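Local coordinates for protein acetylglutamate kinase (Streptococcus mutans, PDB 3L86) that probably catalyses the ATP-dependent phosphorylation of N-acetyl-L-glutamate, the second step of arginine biosynthesis from glutamate, at residues A[129-143]-A[168-182]. Sequence-based numbering, arbitrary orientation.
Sequences SCQQLKSDIKHVVAA and FLENRQIPILASLGY
Strand 130-132 pairs in parallel with strand 174-178, Cys130 beside Ile174 and Gln132 beside Ile176. Their short axes differ by 25°. Four backbone bonds form the ladder: Ile174 N to Ser129 O, Gln131 N to Ile174 O, Ile176 N to Gln131 O and Leu133 N to Ile176 O. Beyond Leu133 the first segment leaves the sheet, and a water takes over. It donates to Leu133 O and Ile176 O and accepts from Ala178 N. The chains meet again where Tyr182 N bonds Val141 O and Ala143 N bonds Tyr182 O; here the short segments 141-143 and 180-182 run at 70° to each other.

On one face of the sheet, Cys130 SG packs 3.9 Å from Ile176 CD1. On the other side lies a small apolar cluster. Leu133 splits its two methyls: CD1 sits 3.8 Å from Phe168 CZ and also touches Pro175 CB, while CD2 lies 3.8 Å from Leu177 CD1. Asp136 OD2 meets the Phe168 ring at its edge.

Tyr182 is gripped from two directions. Lys138 CB stands over one ring face, 3.6 Å from the centroid of the Tyr182 ring. Ile137 CG2 reaches the edge of the tyrosine ring, 3.8 Å from Tyr182 CE1; chi1 of -60° puts CG1 opposite the carbonyl carbon and turns CG2 to this edge. A second water, bound by Lys134 O, Ser135 O and Lys138 N, makes a weak bond to Tyr182 OH.

In this amino acid kinase fold, Ser179, centre of an inverse gamma turn, touches the bound N-acetyl-L-glutamate. Residues 174-178 lie between strands 68-73 and 130-132; strand 174-182 also pairs antiparallel with strand 188-190, whose Met188 touches Leu180 and Tyr182. Helix 101-125 touches Cys130, Gln131 and Leu180. Strand 141-145 pairs with strand 155-160.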
# COMPACT_ATOMS: atom_id res chain seq x y z
N SER A 129 -19.50 0.18 -3.47
CA SER A 129 -19.31 -0.76 -4.55
C SER A 129 -17.82 -0.97 -4.85
O SER A 129 -17.13 -0.01 -5.16
CB SER A 129 -20.09 -0.29 -5.80
OG SER A 129 -19.47 -0.81 -6.97
N CYS A 130 -17.35 -2.22 -4.72
CA CYS A 130 -15.91 -2.56 -4.76
C CYS A 130 -15.73 -4.07 -5.07
O CYS A 130 -16.70 -4.84 -4.96
CB CYS A 130 -15.22 -2.28 -3.39
SG CYS A 130 -15.91 -3.15 -1.93
N GLN A 131 -14.50 -4.48 -5.39
CA GLN A 131 -14.21 -5.88 -5.76
C GLN A 131 -12.76 -6.23 -5.47
O GLN A 131 -11.89 -5.53 -5.91
CB GLN A 131 -14.49 -6.09 -7.29
CG GLN A 131 -14.14 -7.51 -7.79
CD GLN A 131 -14.95 -8.58 -7.08
OE1 GLN A 131 -16.19 -8.56 -7.14
NE2 GLN A 131 -14.27 -9.53 -6.42
N GLN A 132 -12.49 -7.29 -4.72
CA GLN A 132 -11.10 -7.81 -4.56
C GLN A 132 -10.60 -8.43 -5.87
O GLN A 132 -11.31 -9.31 -6.42
CB GLN A 132 -11.09 -8.86 -3.44
CG GLN A 132 -9.79 -9.60 -3.22
CD GLN A 132 -9.89 -10.56 -2.01
OE1 GLN A 132 -10.86 -11.32 -1.86
NE2 GLN A 132 -8.91 -10.51 -1.15
N LEU A 133 -9.44 -7.99 -6.40
CA LEU A 133 -8.78 -8.76 -7.47
C LEU A 133 -8.11 -10.04 -6.98
O LEU A 133 -7.43 -10.01 -5.95
CB LEU A 133 -7.76 -7.90 -8.26
CG LEU A 133 -8.41 -6.95 -9.30
CD1 LEU A 133 -9.40 -6.03 -8.68
CD2 LEU A 133 -7.34 -6.13 -10.08
N LYS A 134 -8.31 -11.18 -7.68
CA LYS A 134 -7.57 -12.42 -7.33
C LYS A 134 -6.83 -12.90 -8.58
O LYS A 134 -5.64 -12.58 -8.76
CB LYS A 134 -8.48 -13.51 -6.73
CG LYS A 134 -9.00 -13.23 -5.29
CD LYS A 134 -9.38 -14.56 -4.59
CE LYS A 134 -10.70 -14.51 -3.87
NZ LYS A 134 -10.67 -14.30 -2.34
N SER A 135 -7.54 -13.55 -9.51
CA SER A 135 -6.89 -13.96 -10.77
C SER A 135 -6.51 -12.78 -11.67
O SER A 135 -5.49 -12.87 -12.41
CB SER A 135 -7.71 -15.01 -11.56
OG SER A 135 -9.00 -14.53 -11.87
N ASP A 136 -7.30 -11.69 -11.61
CA ASP A 136 -6.91 -10.42 -12.28
C ASP A 136 -5.57 -9.83 -11.80
O ASP A 136 -4.99 -9.01 -12.49
CB ASP A 136 -8.01 -9.32 -12.17
CG ASP A 136 -9.18 -9.56 -13.16
OD1 ASP A 136 -8.99 -10.33 -14.15
OD2 ASP A 136 -10.30 -9.02 -12.90
N ILE A 137 -5.05 -10.24 -10.65
CA ILE A 137 -3.74 -9.66 -10.25
C ILE A 137 -2.62 -9.80 -11.29
O ILE A 137 -1.91 -8.81 -11.58
CB ILE A 137 -3.20 -10.13 -8.89
CG1 ILE A 137 -4.21 -9.74 -7.79
CG2 ILE A 137 -1.83 -9.44 -8.60
CD1 ILE A 137 -3.81 -10.33 -6.36
N LYS A 138 -2.46 -10.99 -11.86
CA LYS A 138 -1.41 -11.22 -12.87
C LYS A 138 -1.59 -10.38 -14.16
O LYS A 138 -0.63 -10.18 -14.88
CB LYS A 138 -1.28 -12.70 -13.22
CG LYS A 138 -2.48 -13.23 -13.96
CD LYS A 138 -2.29 -14.73 -14.33
CE LYS A 138 -2.59 -15.63 -13.15
NZ LYS A 138 -3.97 -15.43 -12.66
N HIS A 139 -2.79 -9.87 -14.43
CA HIS A 139 -2.93 -8.99 -15.58
C HIS A 139 -2.75 -7.51 -15.22
O HIS A 139 -2.91 -6.68 -16.11
CB HIS A 139 -4.26 -9.16 -16.28
CG HIS A 139 -4.55 -10.59 -16.64
ND1 HIS A 139 -5.60 -11.30 -16.09
CD2 HIS A 139 -3.90 -11.44 -17.46
CE1 HIS A 139 -5.61 -12.52 -16.59
NE2 HIS A 139 -4.58 -12.64 -17.41
N VAL A 140 -2.47 -7.19 -13.96
CA VAL A 140 -2.29 -5.77 -13.62
C VAL A 140 -0.87 -5.44 -13.15
O VAL A 140 -0.28 -4.45 -13.60
CB VAL A 140 -3.32 -5.29 -12.54
CG1 VAL A 140 -2.89 -3.96 -11.92
CG2 VAL A 140 -4.72 -5.19 -13.20
N VAL A 141 -0.34 -6.26 -12.23
CA VAL A 141 0.98 -5.92 -11.62
C VAL A 141 2.10 -6.85 -12.13
O VAL A 141 2.13 -8.04 -11.81
CB VAL A 141 0.96 -6.04 -10.05
CG1 VAL A 141 2.33 -5.50 -9.48
CG2 VAL A 141 -0.22 -5.26 -9.50
N ALA A 142 3.01 -6.30 -12.92
CA ALA A 142 4.27 -6.98 -13.27
C ALA A 142 5.37 -6.56 -12.35
O ALA A 142 5.44 -5.36 -11.98
CB ALA A 142 4.63 -6.60 -14.69
N ALA A 143 6.24 -7.53 -12.00
CA ALA A 143 7.39 -7.35 -11.10
C ALA A 143 8.64 -8.17 -11.50
O ALA A 143 8.55 -9.04 -12.35
CB ALA A 143 6.98 -7.75 -9.65
N PHE A 168 -12.74 -1.24 -14.16
CA PHE A 168 -13.42 -1.13 -12.88
C PHE A 168 -13.85 0.31 -12.67
O PHE A 168 -14.98 0.55 -12.32
CB PHE A 168 -12.50 -1.55 -11.70
CG PHE A 168 -12.23 -3.00 -11.67
CD1 PHE A 168 -13.11 -3.86 -11.07
CD2 PHE A 168 -11.11 -3.52 -12.31
CE1 PHE A 168 -12.88 -5.24 -11.07
CE2 PHE A 168 -10.88 -4.89 -12.30
CZ PHE A 168 -11.77 -5.74 -11.68
N LEU A 169 -12.95 1.28 -12.86
CA LEU A 169 -13.34 2.64 -12.56
C LEU A 169 -14.47 3.10 -13.51
O LEU A 169 -15.41 3.78 -13.09
CB LEU A 169 -12.16 3.61 -12.63
CG LEU A 169 -10.87 3.43 -11.80
CD1 LEU A 169 -9.81 4.47 -12.16
CD2 LEU A 169 -11.17 3.46 -10.33
N GLU A 170 -14.40 2.70 -14.78
CA GLU A 170 -15.41 3.16 -15.74
C GLU A 170 -16.72 2.59 -15.29
O GLU A 170 -17.80 3.07 -15.65
CB GLU A 170 -15.08 2.69 -17.18
N ASN A 171 -16.64 1.56 -14.46
CA ASN A 171 -17.82 0.87 -14.02
C ASN A 171 -18.27 1.37 -12.62
O ASN A 171 -19.13 0.80 -12.01
CB ASN A 171 -17.54 -0.64 -14.04
CG ASN A 171 -18.78 -1.45 -14.34
OD1 ASN A 171 -19.38 -1.31 -15.42
ND2 ASN A 171 -19.15 -2.36 -13.41
N ARG A 172 -17.67 2.44 -12.14
CA ARG A 172 -17.94 2.96 -10.80
C ARG A 172 -17.80 1.87 -9.75
O ARG A 172 -18.68 1.75 -8.86
CB ARG A 172 -19.33 3.59 -10.73
CG ARG A 172 -19.48 4.85 -11.57
CD ARG A 172 -20.85 5.51 -11.46
NE ARG A 172 -20.97 6.67 -12.34
CZ ARG A 172 -22.09 7.35 -12.52
NH1 ARG A 172 -23.20 6.99 -11.89
NH2 ARG A 172 -22.11 8.40 -13.34
N GLN A 173 -16.72 1.11 -9.70
CA GLN A 173 -16.48 0.05 -8.68
C GLN A 173 -15.03 0.27 -8.21
O GLN A 173 -14.18 0.64 -9.04
CB GLN A 173 -16.64 -1.33 -9.32
CG GLN A 173 -17.21 -2.45 -8.43
CD GLN A 173 -17.14 -3.83 -9.09
OE1 GLN A 173 -16.36 -4.05 -10.03
NE2 GLN A 173 -17.93 -4.78 -8.58
N ILE A 174 -14.75 0.14 -6.91
CA ILE A 174 -13.36 0.38 -6.43
C ILE A 174 -12.60 -0.94 -6.50
O ILE A 174 -12.98 -1.90 -5.83
CB ILE A 174 -13.32 0.90 -4.97
CG1 ILE A 174 -14.07 2.24 -4.86
CG2 ILE A 174 -11.87 1.08 -4.51
CD1 ILE A 174 -14.39 2.70 -3.43
N PRO A 175 -11.52 -0.98 -7.30
CA PRO A 175 -10.69 -2.20 -7.20
C PRO A 175 -9.87 -2.22 -5.92
O PRO A 175 -9.22 -1.22 -5.62
CB PRO A 175 -9.72 -2.06 -8.38
CG PRO A 175 -9.63 -0.52 -8.71
CD PRO A 175 -11.09 -0.05 -8.39
N ILE A 176 -9.88 -3.37 -5.22
CA ILE A 176 -8.99 -3.66 -4.07
C ILE A 176 -7.81 -4.60 -4.42
O ILE A 176 -8.01 -5.79 -4.82
CB ILE A 176 -9.81 -4.21 -2.88
CG1 ILE A 176 -10.84 -3.14 -2.41
CG2 ILE A 176 -8.90 -4.57 -1.68
CD1 ILE A 176 -12.06 -3.75 -1.62
N LEU A 177 -6.59 -4.06 -4.29
CA LEU A 177 -5.34 -4.79 -4.64
C LEU A 177 -4.43 -5.12 -3.48
O LEU A 177 -3.81 -4.23 -2.88
CB LEU A 177 -4.49 -3.93 -5.53
CG LEU A 177 -4.42 -4.00 -7.01
CD1 LEU A 177 -5.83 -3.77 -7.57
CD2 LEU A 177 -3.42 -2.92 -7.52
N ALA A 178 -4.24 -6.40 -3.24
CA ALA A 178 -3.20 -6.87 -2.29
C ALA A 178 -1.78 -6.62 -2.81
O ALA A 178 -1.59 -6.52 -4.04
CB ALA A 178 -3.38 -8.38 -2.05
N SER A 179 -0.78 -6.59 -1.90
CA SER A 179 0.59 -6.29 -2.32
C SER A 179 1.33 -7.52 -2.87
O SER A 179 2.16 -8.13 -2.12
CB SER A 179 1.40 -5.64 -1.20
OG SER A 179 1.40 -6.43 -0.01
N LEU A 180 0.99 -7.88 -4.11
CA LEU A 180 1.49 -9.08 -4.84
C LEU A 180 1.67 -8.71 -6.31
O LEU A 180 0.89 -7.90 -6.86
CB LEU A 180 0.48 -10.26 -4.74
CG LEU A 180 0.23 -10.90 -3.32
CD1 LEU A 180 -0.99 -11.84 -3.35
CD2 LEU A 180 1.47 -11.66 -2.70
N GLY A 181 2.70 -9.24 -6.95
CA GLY A 181 2.87 -9.07 -8.38
C GLY A 181 3.40 -10.36 -9.05
O GLY A 181 3.66 -11.38 -8.37
N TYR A 182 3.60 -10.33 -10.35
CA TYR A 182 4.01 -11.55 -11.08
C TYR A 182 5.23 -11.36 -12.00
O TYR A 182 5.25 -10.45 -12.80
CB TYR A 182 2.84 -12.08 -11.92
CG TYR A 182 1.78 -12.79 -11.11
CD1 TYR A 182 0.84 -12.05 -10.36
CD2 TYR A 182 1.68 -14.18 -11.11
CE1 TYR A 182 -0.17 -12.69 -9.62
CE2 TYR A 182 0.65 -14.83 -10.39
CZ TYR A 182 -0.25 -14.05 -9.66
OH TYR A 182 -1.24 -14.66 -8.93
O HOH W 1 -6.45 -8.04 -4.26
O HOH W 2 -3.49 -13.39 -10.48